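Local coordinates for putative Vgr protein (Escherichia coli, PDB 3WIT), which probably forms, through this C-terminal beta-helical domain, part of the trimeric spike of the type VI secretion system, at residues Val55-Leu58 against Ile63-Val66. Numbering follows the deposited sequence.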
loop_
_atom_site.group_PDB
_atom_site.type_symbol
_atom_site.label_atom_id
_atom_site.label_comp_id
_atom_site.label_asym_id
_atom_site.label_seq_id
_atom_site.Cartn_x
_atom_site.Cartn_y
_atom_site.Cartn_z
ATOM N N VAL A 55 4.839 -5.258 -7.960
ATOM C CA VAL A 55 3.854 -4.171 -8.138
ATOM C C VAL A 55 2.514 -4.458 -7.493
ATOM O O VAL A 55 1.967 -5.544 -7.664
ATOM C CB VAL A 55 3.513 -3.936 -9.632
ATOM C CG1 VAL A 55 2.554 -2.761 -9.762
ATOM C CG2 VAL A 55 4.744 -3.702 -10.483
ATOM N N ILE A 56 1.981 -3.497 -6.749
ATOM C CA ILE A 56 0.574 -3.529 -6.370
ATOM C C ILE A 56 -0.107 -2.352 -7.045
ATOM O O ILE A 56 0.297 -1.202 -6.856
ATOM C CB ILE A 56 0.388 -3.430 -4.861
ATOM C CG1 ILE A 56 1.030 -4.643 -4.193
ATOM C CG2 ILE A 56 -1.114 -3.327 -4.503
ATOM C CD1 ILE A 56 1.054 -4.572 -2.697
ATOM N N ARG A 57 -1.111 -2.640 -7.861
ATOM C CA ARG A 57 -1.870 -1.591 -8.515
ATOM C C ARG A 57 -3.335 -1.641 -8.077
ATOM O O ARG A 57 -3.965 -2.706 -8.076
ATOM C CB ARG A 57 -1.781 -1.757 -10.026
ATOM C CG ARG A 57 -2.800 -0.904 -10.730
ATOM C CD ARG A 57 -2.194 0.365 -11.278
ATOM N NE ARG A 57 -2.346 0.397 -12.730
ATOM C CZ ARG A 57 -1.737 -0.444 -13.564
ATOM N NH1 ARG A 57 -0.924 -1.390 -13.090
ATOM N NH2 ARG A 57 -1.944 -0.343 -14.878
ATOM N N LEU A 58 -3.871 -0.487 -7.716
ATOM C CA LEU A 58 -5.277 -0.352 -7.371
ATOM C C LEU A 58 -5.936 0.568 -8.381
ATOM O O LEU A 58 -5.410 1.663 -8.670
ATOM C CB LEU A 58 -5.395 0.278 -5.974
ATOM C CG LEU A 58 -4.963 -0.521 -4.736
ATOM C CD1 LEU A 58 -3.469 -0.502 -4.529
ATOM C CD2 LEU A 58 -5.668 0.084 -3.511
ATOM N N ILE A 63 -7.700 -4.841 -8.131
ATOM C CA ILE A 63 -6.364 -4.766 -7.565
ATOM C C ILE A 63 -5.552 -5.847 -8.241
ATOM O O ILE A 63 -6.042 -6.978 -8.427
ATOM C CB ILE A 63 -6.398 -5.062 -6.029
ATOM C CG1 ILE A 63 -7.204 -3.998 -5.296
ATOM C CG2 ILE A 63 -4.995 -5.136 -5.438
ATOM C CD1 ILE A 63 -7.370 -4.244 -3.788
ATOM N N THR A 64 -4.322 -5.516 -8.626
ATOM C CA THR A 64 -3.391 -6.552 -9.076
ATOM C C THR A 64 -2.185 -6.512 -8.156
ATOM O O THR A 64 -1.733 -5.433 -7.751
ATOM C CB THR A 64 -3.003 -6.441 -10.607
ATOM O OG1 THR A 64 -2.275 -5.241 -10.842
ATOM C CG2 THR A 64 -4.225 -6.441 -11.504
ATOM N N ILE A 65 -1.730 -7.691 -7.740
ATOM C CA ILE A 65 -0.563 -7.829 -6.862
ATOM C C ILE A 65 0.341 -8.816 -7.588
ATOM O O ILE A 65 -0.126 -9.892 -7.937
ATOM C CB ILE A 65 -0.958 -8.435 -5.496
ATOM C CG1 ILE A 65 -1.920 -7.498 -4.768
ATOM C CG2 ILE A 65 0.291 -8.725 -4.620
ATOM C CD1 ILE A 65 -2.537 -8.069 -3.519
ATOM N N VAL A 66 1.597 -8.441 -7.873
ATOM C CA VAL A 66 2.575 -9.357 -8.508
ATOM C C VAL A 66 3.940 -9.194 -7.798
ATOM O O VAL A 66 4.324 -8.083 -7.405
ATOM C CB VAL A 66 2.773 -9.122 -10.017
ATOM C CG1 VAL A 66 1.496 -9.369 -10.789
ATOM C CG2 VAL A 66 3.233 -7.716 -10.280
HETATM O O HOH W 1 0.489 -5.760 -10.154
#
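V55-L58 and I63-V66 run antiparallel, their axes 4.8 Å apart at closest approach, V55 and V66 bonding each other through both N-H and C=O, and R57 and T64 doing the same. The four bonds are close to straight, each with N and O 2.9 Å apart. At the non-hydrogen-bonded pairs, CA-H groups turn to the same carbonyls, I63 CA lying 3.2 Å from R57 O. I56 and I65 run alongside each other on one face, with their CG1 atoms 4.1 Å apart. L58 and I63 are the next pair on this face, L58 CG against I63 CG1 at 4.2 Å. The V55/R57/T64/V66 face is more open. There V66 turns CG1 anti to its carbonyl carbon (chi1 -63°), which sets CG2 between backbone N and carbonyl carbon, 3.8 Å from V55 CB. T64 OG1 lies 3.6 Å from R57 CB; a water donates a hydrogen bond to V55 O and is also hydrogen-bonded to T64 OG1, while the R57 guanidinium leads away. I56 and I65 also pack on I63 of the third subunit, and I63-I65 pair in parallel with a strand of the second. This hairpin thus carries its sheet into the neighbouring chain, its isoleucines facing the trimer interior, the build of this domain's triple-stranded beta-helix.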